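Local coordinates for putative lipoprotein (Parabacteroides distasonis ATCC 8503, PDB 3JX8) that is of unproven function but, as a putative lipoprotein with an adhesin-like head domain, probably acts at the cell surface in adhesion or lipid binding, at residues D22-D33 and Y89-E100. Sequence-based numbering, arbitrary orientation.
Sequences DYDEITFVGSAD and YKIKSNSKELKE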
# COMPACT_ATOMS: atom_id res chain seq x y z
N ASP A 22 -30.10 -14.61 7.04
CA ASP A 22 -28.99 -14.87 6.17
C ASP A 22 -28.22 -13.59 5.87
O ASP A 22 -28.76 -12.50 5.95
CB ASP A 22 -29.45 -15.47 4.84
CG ASP A 22 -28.29 -16.11 4.07
OD1 ASP A 22 -27.41 -16.73 4.69
OD2 ASP A 22 -28.26 -16.00 2.84
N TYR A 23 -26.96 -13.78 5.54
CA TYR A 23 -26.09 -12.69 5.19
C TYR A 23 -25.13 -13.20 4.15
O TYR A 23 -24.85 -14.38 4.10
CB TYR A 23 -25.32 -12.20 6.44
CG TYR A 23 -24.48 -13.25 7.15
CD1 TYR A 23 -23.16 -13.48 6.78
CD2 TYR A 23 -25.00 -14.01 8.21
CE1 TYR A 23 -22.38 -14.43 7.44
CE2 TYR A 23 -24.21 -14.95 8.89
CZ TYR A 23 -22.90 -15.16 8.49
OH TYR A 23 -22.12 -16.09 9.15
N ASP A 24 -24.67 -12.31 3.30
CA ASP A 24 -23.68 -12.65 2.29
C ASP A 24 -22.41 -11.86 2.49
O ASP A 24 -21.49 -11.94 1.69
CB ASP A 24 -24.25 -12.41 0.88
CG ASP A 24 -24.58 -10.96 0.59
OD1 ASP A 24 -24.29 -10.06 1.43
OD2 ASP A 24 -25.13 -10.71 -0.50
N GLU A 25 -22.34 -11.11 3.58
CA GLU A 25 -21.20 -10.26 3.86
C GLU A 25 -20.96 -10.18 5.37
O GLU A 25 -21.93 -10.22 6.16
CB GLU A 25 -21.49 -8.91 3.23
CG GLU A 25 -20.44 -7.89 3.42
CD GLU A 25 -20.77 -6.57 2.72
OE1 GLU A 25 -21.40 -6.63 1.61
OE2 GLU A 25 -20.39 -5.51 3.30
N ILE A 26 -19.69 -10.11 5.78
CA ILE A 26 -19.28 -10.04 7.19
C ILE A 26 -18.38 -8.84 7.42
O ILE A 26 -17.39 -8.67 6.72
CB ILE A 26 -18.50 -11.29 7.65
CG1 ILE A 26 -19.39 -12.55 7.61
CG2 ILE A 26 -17.93 -11.09 9.07
CD1 ILE A 26 -18.59 -13.90 7.83
N THR A 27 -18.73 -8.01 8.41
CA THR A 27 -17.86 -7.00 8.97
C THR A 27 -17.50 -7.49 10.35
O THR A 27 -18.38 -7.54 11.22
CB THR A 27 -18.58 -5.66 9.14
OG1 THR A 27 -18.89 -5.15 7.86
CG2 THR A 27 -17.71 -4.65 9.85
N PHE A 28 -16.25 -7.84 10.57
CA PHE A 28 -15.79 -8.40 11.85
C PHE A 28 -14.61 -7.62 12.35
O PHE A 28 -13.57 -7.62 11.72
CB PHE A 28 -15.37 -9.84 11.64
CG PHE A 28 -14.58 -10.42 12.78
CD1 PHE A 28 -14.98 -10.25 14.09
CD2 PHE A 28 -13.46 -11.20 12.52
CE1 PHE A 28 -14.24 -10.79 15.15
CE2 PHE A 28 -12.70 -11.76 13.57
CZ PHE A 28 -13.11 -11.54 14.89
N VAL A 29 -14.74 -6.96 13.49
CA VAL A 29 -13.64 -6.24 14.08
C VAL A 29 -13.40 -6.85 15.43
O VAL A 29 -14.32 -6.95 16.25
CB VAL A 29 -14.02 -4.77 14.31
CG1 VAL A 29 -12.86 -4.02 15.04
CG2 VAL A 29 -14.50 -4.14 13.00
N GLY A 30 -12.16 -7.22 15.70
CA GLY A 30 -11.82 -7.76 17.01
C GLY A 30 -10.86 -8.92 17.00
O GLY A 30 -10.30 -9.29 15.95
N SER A 31 -10.69 -9.50 18.19
CA SER A 31 -9.64 -10.48 18.45
C SER A 31 -10.15 -11.91 18.55
O SER A 31 -9.37 -12.79 18.90
CB SER A 31 -8.91 -10.13 19.76
OG SER A 31 -9.76 -10.31 20.89
N ALA A 32 -11.41 -12.14 18.20
CA ALA A 32 -12.01 -13.48 18.36
C ALA A 32 -11.35 -14.50 17.44
O ALA A 32 -10.79 -14.17 16.41
CB ALA A 32 -13.50 -13.44 18.08
N ASP A 33 -11.46 -15.76 17.83
CA ASP A 33 -11.38 -16.87 16.89
C ASP A 33 -12.78 -17.08 16.31
O ASP A 33 -13.71 -17.48 17.02
CB ASP A 33 -10.88 -18.12 17.57
CG ASP A 33 -9.43 -18.00 18.01
OD1 ASP A 33 -8.62 -17.32 17.32
OD2 ASP A 33 -9.07 -18.60 19.02
N TYR A 89 -12.83 -15.56 23.58
CA TYR A 89 -13.66 -14.90 22.57
C TYR A 89 -13.69 -15.77 21.33
O TYR A 89 -12.69 -15.89 20.63
CB TYR A 89 -13.14 -13.49 22.29
CG TYR A 89 -14.01 -12.59 21.44
CD1 TYR A 89 -15.34 -12.92 21.10
CD2 TYR A 89 -13.52 -11.38 20.98
CE1 TYR A 89 -16.11 -12.07 20.32
CE2 TYR A 89 -14.31 -10.52 20.21
CZ TYR A 89 -15.59 -10.88 19.88
OH TYR A 89 -16.35 -10.01 19.13
N LYS A 90 -14.84 -16.42 21.12
CA LYS A 90 -15.04 -17.38 20.05
C LYS A 90 -16.35 -17.05 19.36
O LYS A 90 -17.35 -16.71 20.03
CB LYS A 90 -15.10 -18.80 20.59
CG LYS A 90 -13.82 -19.26 21.23
CD LYS A 90 -13.83 -20.75 21.61
CE LYS A 90 -14.58 -21.02 22.88
NZ LYS A 90 -14.64 -22.49 23.20
N ILE A 91 -16.34 -17.17 18.04
CA ILE A 91 -17.53 -16.93 17.24
C ILE A 91 -17.69 -18.11 16.28
O ILE A 91 -16.71 -18.57 15.67
CB ILE A 91 -17.40 -15.63 16.41
CG1 ILE A 91 -17.12 -14.44 17.34
CG2 ILE A 91 -18.67 -15.43 15.53
CD1 ILE A 91 -16.68 -13.13 16.64
N LYS A 92 -18.90 -18.64 16.18
CA LYS A 92 -19.22 -19.64 15.18
C LYS A 92 -20.42 -19.15 14.38
O LYS A 92 -21.44 -18.72 14.96
CB LYS A 92 -19.50 -21.00 15.82
CG LYS A 92 -18.26 -21.63 16.45
CD LYS A 92 -18.49 -23.08 16.80
CE LYS A 92 -17.23 -23.69 17.40
NZ LYS A 92 -17.25 -25.17 17.27
N SER A 93 -20.31 -19.17 13.06
CA SER A 93 -21.45 -18.72 12.27
C SER A 93 -21.46 -19.38 10.92
O SER A 93 -20.44 -19.87 10.46
CB SER A 93 -21.45 -17.18 12.13
OG SER A 93 -22.67 -16.70 11.61
N ASN A 94 -22.64 -19.42 10.30
CA ASN A 94 -22.77 -19.84 8.93
C ASN A 94 -23.87 -19.10 8.18
O ASN A 94 -24.78 -18.50 8.77
CB ASN A 94 -22.96 -21.35 8.86
CG ASN A 94 -24.20 -21.83 9.61
OD1 ASN A 94 -25.32 -21.76 9.10
ND2 ASN A 94 -23.99 -22.34 10.80
N SER A 95 -23.74 -19.08 6.86
CA SER A 95 -24.74 -18.48 5.97
C SER A 95 -24.65 -19.24 4.67
O SER A 95 -23.79 -20.12 4.52
CB SER A 95 -24.48 -16.99 5.73
OG SER A 95 -23.32 -16.79 4.96
N LYS A 96 -25.53 -18.91 3.73
CA LYS A 96 -25.57 -19.65 2.48
C LYS A 96 -24.33 -19.37 1.65
O LYS A 96 -23.76 -20.28 1.05
CB LYS A 96 -26.86 -19.35 1.71
CG LYS A 96 -28.16 -19.58 2.55
CD LYS A 96 -28.87 -20.90 2.26
CE LYS A 96 -29.80 -21.41 3.42
NZ LYS A 96 -30.54 -20.34 4.19
N GLU A 97 -23.86 -18.12 1.65
CA GLU A 97 -22.71 -17.73 0.82
C GLU A 97 -21.98 -16.55 1.47
O GLU A 97 -22.63 -15.71 2.09
CB GLU A 97 -23.23 -17.30 -0.54
CG GLU A 97 -22.18 -16.79 -1.51
CD GLU A 97 -22.79 -16.35 -2.85
OE1 GLU A 97 -24.04 -16.20 -2.89
OE2 GLU A 97 -22.03 -16.15 -3.83
N LEU A 98 -20.67 -16.49 1.30
CA LEU A 98 -19.89 -15.34 1.75
C LEU A 98 -19.19 -14.71 0.57
O LEU A 98 -18.19 -15.24 0.06
CB LEU A 98 -18.86 -15.76 2.80
CG LEU A 98 -17.95 -14.67 3.37
CD1 LEU A 98 -18.78 -13.56 4.10
CD2 LEU A 98 -16.94 -15.33 4.26
N LYS A 99 -19.73 -13.60 0.11
CA LYS A 99 -19.18 -12.89 -1.02
C LYS A 99 -18.08 -11.96 -0.59
O LYS A 99 -17.16 -11.73 -1.34
CB LYS A 99 -20.24 -12.05 -1.72
CG LYS A 99 -21.45 -12.81 -2.17
CD LYS A 99 -22.39 -11.91 -2.97
CE LYS A 99 -23.60 -12.68 -3.47
NZ LYS A 99 -24.36 -11.85 -4.46
N GLU A 100 -18.22 -11.40 0.61
CA GLU A 100 -17.24 -10.43 1.09
C GLU A 100 -17.06 -10.44 2.61
O GLU A 100 -18.03 -10.32 3.38
CB GLU A 100 -17.60 -9.04 0.62
CG GLU A 100 -16.51 -8.08 0.85
CD GLU A 100 -16.84 -6.70 0.37
OE1 GLU A 100 -17.42 -6.60 -0.73
OE2 GLU A 100 -16.52 -5.72 1.07
O HOH W 1 -25.74 -15.86 1.86
O HOH W 2 -15.05 -7.50 18.83
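Tyr23 reaches from 22-33 across to Ser93 and Ser95 of the strand 89-95. With chi1 at 58°, CG sits between the backbone N and the carbonyl carbon, swinging the ring over to the other segment. From CB the ring extends with one face against Ser95, whose CB lies over its centre, 3.6 Å from the centroid, as a CH-pi contact. CD1 and CE1 run past Ser95 OG, CE2 and CZ come up to Ser93 OG, and at the tip Tyr23 OH donates a short hydrogen bond to Ser93 OG, 2.6 Å away near the ring plane. Ser93 OG also bonds Tyr44 O, and Ser95 OG bonds Tyr36 OH, so the two serines are themselves held by strands 44-50 and 33-38. Beside it, Asp22 OD1 accepts the backbone N-H of Lys96 N on its syn side at 3.0 Å, while a water accepts the N-H of Glu97 and lies within hydrogen-bonding distance of Asp22 OD2 and Tyr23 O, which may share its protons; a glycerol, probably from the crystallisation liquor, also bonds Asp22 OD2. Ile26 CG1 and Leu98 CD1 touch at 3.7 Å, the side chains crossing at about a right angle. At the far corner Ala32 CB stands over the centre of the Tyr89 ring, 3.4 Å from its centroid, and also meets Ile91 CD1, which reaches Phe28 CE1. Parallel pairing joins both corners: Ile26 N to Glu100 O at 2.9 Å, and Asp33 N to Tyr89 O with Ile91 N returning to Asp33 O at 2.8 Å. Strand 25-29, between 65-70 and 100-104, and strand 89-95, between 33-38 and 44-50, thus form two faces of one layer at the start of a right-handed parallel beta-helix, consistent with the pectate-lyase-like clan.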